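Local coordinates for protein translation initiation factor eIF2B subunit epsilon (PDB 5B04) that forms part of the eIF2B complex, which catalyses the exchange of GDP for GTP on the gamma subunit of translation initiation factor eIF2, at residues H166-S174 against Y270-T279. Numbering follows the deposited sequence.
Sequences HRTRARTES and YAARVRSLQT. With PO4 (phosphate ion), chain S.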
loop_
_atom_site.group_PDB
_atom_site.type_symbol
_atom_site.label_atom_id
_atom_site.label_comp_id
_atom_site.label_asym_id
_atom_site.label_seq_id
_atom_site.Cartn_x
_atom_site.Cartn_y
_atom_site.Cartn_z
ATOM N N HIS I 166 -27.475 43.144 -3.041
ATOM C CA HIS I 166 -27.223 42.132 -4.059
ATOM C C HIS I 166 -27.438 42.727 -5.447
ATOM O O HIS I 166 -28.402 43.458 -5.673
ATOM C CB HIS I 166 -28.127 40.916 -3.851
ATOM C CG HIS I 166 -27.629 39.672 -4.518
ATOM N ND1 HIS I 166 -27.570 39.535 -5.888
ATOM C CD2 HIS I 166 -27.169 38.508 -4.003
ATOM C CE1 HIS I 166 -27.093 38.341 -6.189
ATOM N NE2 HIS I 166 -26.842 37.697 -5.064
ATOM N N ARG I 167 -26.534 42.410 -6.367
ATOM C CA ARG I 167 -26.540 43.011 -7.697
ATOM C C ARG I 167 -27.782 42.637 -8.501
ATOM O O ARG I 167 -28.135 43.318 -9.464
ATOM C CB ARG I 167 -25.276 42.603 -8.458
ATOM C CG ARG I 167 -24.008 42.751 -7.634
ATOM C CD ARG I 167 -22.898 43.431 -8.415
ATOM N NE ARG I 167 -21.798 43.832 -7.542
ATOM C CZ ARG I 167 -20.624 44.281 -7.971
ATOM N NH1 ARG I 167 -20.388 44.390 -9.271
ATOM N NH2 ARG I 167 -19.685 44.622 -7.099
ATOM N N THR I 168 -28.442 41.555 -8.102
ATOM C CA THR I 168 -29.667 41.120 -8.760
ATOM C C THR I 168 -30.875 41.806 -8.126
ATOM O O THR I 168 -31.928 41.942 -8.749
ATOM C CB THR I 168 -29.837 39.591 -8.680
ATOM O OG1 THR I 168 -28.578 38.954 -8.927
ATOM C CG2 THR I 168 -30.855 39.106 -9.703
ATOM N N ARG I 169 -30.707 42.245 -6.882
ATOM C CA ARG I 169 -31.773 42.915 -6.148
ATOM C C ARG I 169 -31.848 44.394 -6.516
ATOM O O ARG I 169 -31.265 45.242 -5.839
ATOM C CB ARG I 169 -31.560 42.755 -4.640
ATOM C CG ARG I 169 -32.745 43.174 -3.781
ATOM C CD ARG I 169 -32.472 42.888 -2.310
ATOM N NE ARG I 169 -33.664 43.043 -1.479
ATOM C CZ ARG I 169 -33.921 44.108 -0.727
ATOM N NH1 ARG I 169 -33.068 45.121 -0.694
ATOM N NH2 ARG I 169 -35.031 44.157 -0.004
ATOM N N ALA I 170 -32.566 44.698 -7.594
ATOM C CA ALA I 170 -32.736 46.079 -8.034
ATOM C C ALA I 170 -33.808 46.782 -7.206
ATOM O O ALA I 170 -34.202 46.290 -6.150
ATOM C CB ALA I 170 -33.082 46.128 -9.511
ATOM N N ARG I 171 -34.285 47.926 -7.688
ATOM C CA ARG I 171 -35.199 48.757 -6.908
ATOM C C ARG I 171 -36.603 48.163 -6.798
ATOM O O ARG I 171 -37.227 48.235 -5.738
ATOM C CB ARG I 171 -35.276 50.164 -7.504
ATOM C CG ARG I 171 -36.055 51.150 -6.646
ATOM C CD ARG I 171 -35.551 51.156 -5.208
ATOM N NE ARG I 171 -34.310 51.911 -5.052
ATOM C CZ ARG I 171 -33.646 52.028 -3.907
ATOM N NH1 ARG I 171 -34.100 51.436 -2.811
ATOM N NH2 ARG I 171 -32.526 52.738 -3.857
ATOM N N THR I 172 -37.101 47.586 -7.887
ATOM C CA THR I 172 -38.402 46.921 -7.865
ATOM C C THR I 172 -38.360 45.729 -6.915
ATOM O O THR I 172 -39.300 45.487 -6.154
ATOM C CB THR I 172 -38.827 46.449 -9.274
ATOM O OG1 THR I 172 -39.211 47.581 -10.064
ATOM C CG2 THR I 172 -39.999 45.480 -9.195
ATOM N N GLU I 173 -37.250 45.000 -6.951
ATOM C CA GLU I 173 -37.072 43.820 -6.115
ATOM C C GLU I 173 -36.752 44.195 -4.670
ATOM O O GLU I 173 -36.938 43.390 -3.756
ATOM C CB GLU I 173 -35.965 42.925 -6.684
ATOM C CG GLU I 173 -36.307 42.254 -8.012
ATOM C CD GLU I 173 -36.283 43.215 -9.187
ATOM O OE1 GLU I 173 -35.712 44.317 -9.045
ATOM O OE2 GLU I 173 -36.839 42.871 -10.252
ATOM N N SER I 174 -36.270 45.418 -4.467
ATOM C CA SER I 174 -35.934 45.893 -3.128
ATOM C C SER I 174 -37.190 46.249 -2.341
ATOM O O SER I 174 -37.787 47.305 -2.552
ATOM C CB SER I 174 -35.002 47.105 -3.202
ATOM O OG SER I 174 -34.629 47.541 -1.906
ATOM N N TYR I 270 -32.387 30.137 -8.299
ATOM C CA TYR I 270 -32.201 31.410 -8.951
ATOM C C TYR I 270 -33.552 31.879 -9.343
ATOM O O TYR I 270 -34.363 31.097 -9.769
ATOM C CB TYR I 270 -31.277 31.449 -10.142
ATOM C CG TYR I 270 -31.015 32.806 -10.699
ATOM C CD1 TYR I 270 -30.244 33.693 -10.034
ATOM C CD2 TYR I 270 -31.512 33.173 -11.913
ATOM C CE1 TYR I 270 -29.991 34.920 -10.551
ATOM C CE2 TYR I 270 -31.265 34.410 -12.432
ATOM C CZ TYR I 270 -30.510 35.262 -11.750
ATOM O OH TYR I 270 -30.258 36.483 -12.253
ATOM N N ALA I 271 -33.806 33.171 -9.258
ATOM C CA ALA I 271 -34.989 33.653 -9.960
ATOM C C ALA I 271 -34.852 35.143 -10.179
ATOM O O ALA I 271 -34.377 35.829 -9.314
ATOM C CB ALA I 271 -36.269 33.387 -9.229
ATOM N N ALA I 272 -35.301 35.645 -11.321
ATOM C CA ALA I 272 -35.228 37.048 -11.640
ATOM C C ALA I 272 -36.074 37.352 -12.830
ATOM O O ALA I 272 -36.402 36.478 -13.579
ATOM C CB ALA I 272 -33.809 37.448 -11.907
ATOM N N ARG I 273 -36.392 38.615 -13.024
ATOM C CA ARG I 273 -37.176 39.070 -14.169
ATOM C C ARG I 273 -36.411 40.074 -15.022
ATOM O O ARG I 273 -35.752 40.973 -14.501
ATOM C CB ARG I 273 -38.495 39.692 -13.708
ATOM C CG ARG I 273 -39.504 38.690 -13.182
ATOM C CD ARG I 273 -40.861 39.334 -12.957
ATOM N NE ARG I 273 -40.766 40.520 -12.112
ATOM C CZ ARG I 273 -41.220 41.719 -12.459
ATOM N NH1 ARG I 273 -41.811 41.888 -13.632
ATOM N NH2 ARG I 273 -41.091 42.747 -11.631
ATOM N N VAL I 274 -36.507 39.913 -16.337
ATOM C CA VAL I 274 -35.916 40.864 -17.270
ATOM C C VAL I 274 -36.904 41.995 -17.525
ATOM O O VAL I 274 -37.702 41.939 -18.462
ATOM C CB VAL I 274 -35.535 40.196 -18.601
ATOM C CG1 VAL I 274 -34.662 41.129 -19.426
ATOM C CG2 VAL I 274 -34.817 38.883 -18.344
ATOM N N ARG I 275 -36.845 43.021 -16.684
ATOM C CA ARG I 275 -37.830 44.095 -16.712
ATOM C C ARG I 275 -37.219 45.437 -17.103
ATOM O O ARG I 275 -37.919 46.446 -17.174
ATOM C CB ARG I 275 -38.508 44.211 -15.348
ATOM C CG ARG I 275 -37.524 44.274 -14.196
ATOM C CD ARG I 275 -38.197 44.689 -12.905
ATOM N NE ARG I 275 -37.228 45.221 -11.952
ATOM C CZ ARG I 275 -36.745 46.458 -11.996
ATOM N NH1 ARG I 275 -37.143 47.294 -12.945
ATOM N NH2 ARG I 275 -35.868 46.862 -11.088
ATOM N N SER I 276 -35.913 45.444 -17.349
ATOM C CA SER I 276 -35.216 46.663 -17.745
ATOM C C SER I 276 -33.887 46.344 -18.422
ATOM O O SER I 276 -33.515 45.179 -18.560
ATOM C CB SER I 276 -34.980 47.568 -16.534
ATOM O OG SER I 276 -34.099 46.963 -15.604
ATOM N N LEU I 277 -33.179 47.386 -18.842
ATOM C CA LEU I 277 -31.875 47.227 -19.476
ATOM C C LEU I 277 -30.841 46.699 -18.491
ATOM O O LEU I 277 -30.114 45.750 -18.784
ATOM C CB LEU I 277 -31.397 48.557 -20.056
ATOM C CG LEU I 277 -32.218 49.159 -21.194
ATOM C CD1 LEU I 277 -31.843 50.613 -21.374
ATOM C CD2 LEU I 277 -31.992 48.384 -22.481
ATOM N N GLN I 278 -30.782 47.326 -17.321
ATOM C CA GLN I 278 -29.787 46.985 -16.312
ATOM C C GLN I 278 -30.019 45.599 -15.719
ATOM O O GLN I 278 -29.077 44.944 -15.277
ATOM C CB GLN I 278 -29.778 48.045 -15.209
ATOM C CG GLN I 278 -29.198 49.378 -15.660
ATOM C CD GLN I 278 -29.789 50.560 -14.919
ATOM O OE1 GLN I 278 -30.833 51.088 -15.303
ATOM N NE2 GLN I 278 -29.123 50.984 -13.852
ATOM N N THR I 279 -31.271 45.151 -15.713
ATOM C CA THR I 279 -31.582 43.799 -15.262
ATOM C C THR I 279 -31.273 42.797 -16.368
ATOM O O THR I 279 -30.840 41.680 -16.097
ATOM C CB THR I 279 -33.053 43.654 -14.829
ATOM O OG1 THR I 279 -33.915 44.022 -15.913
ATOM C CG2 THR I 279 -33.346 44.536 -13.625
HETATM P P PO4 S . -35.117 50.248 -11.907
HETATM O O1 PO4 S . -34.429 49.151 -12.684
HETATM O O2 PO4 S . -36.523 49.815 -11.560
HETATM O O3 PO4 S . -35.174 51.501 -12.748
HETATM O O4 PO4 S . -34.347 50.528 -10.638
#
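Glu173 and Arg275 meet in a side-on salt bridge. NE of Arg275 gives a hydrogen bond to OE2 of Glu173 at 2.9 Å, and NH2 of Arg275 gives one to OE1 of Glu173 at 3.3 Å. Both oxygens use their syn lone pairs, and the carboxylate and guanidinium planes lie 18° apart. The NH1 and NH2 edge of the same guanidinium faces a phosphate ion, probably from the crystallisation liquor. NH1 of Arg275 is 2.9 Å from phosphate O2, while NH2, shared between the two anions, bonds the phosphate weakly. Thr172 lies over one guanidinium face, with its OG1 3.3 Å from CZ of Arg275. CG2 of Thr279 sits above the opposite face, toward the rim. The Arg275 chain runs extended from CG to NE, which carries the charged group across to the 166-174 loop. Glu173 bends at chi2 (74°) and turns its carboxylate to meet it.

Further along, Thr168 CG2 packs 3.7 Å from Tyr270 OH and also touches Ala272 CB. Asp286 OD2 accepts hydrogen bonds from both Thr168 OG1 and Tyr270 OH, tying the loop to helix 277-288. Thr279 OG1 accepts the backbone N-H of Arg275 and of Ser276, the N-cap residue, fixing the turn that presents Arg275. Thr172 CG2 meets the Arg273 guanidinium edge at NH2, while Arg273 NH1 bonds Ser127 O and Tyr27 OH. Phe345 of the neighbouring beta subunit packs against Thr168 and Tyr270.

The contact joins the loop between strands 153-161 and 175-179 of the nucleotidyl transferase-like domain to the link between strand 271-273 and helix 277-288. A leucine in place of Arg275 would probably leave the Glu173 carboxylate without its main charged partner. Pairing with Glu173 probably balances much of the Arg275 charge, yet NH1 and NH2 together still attract an anion.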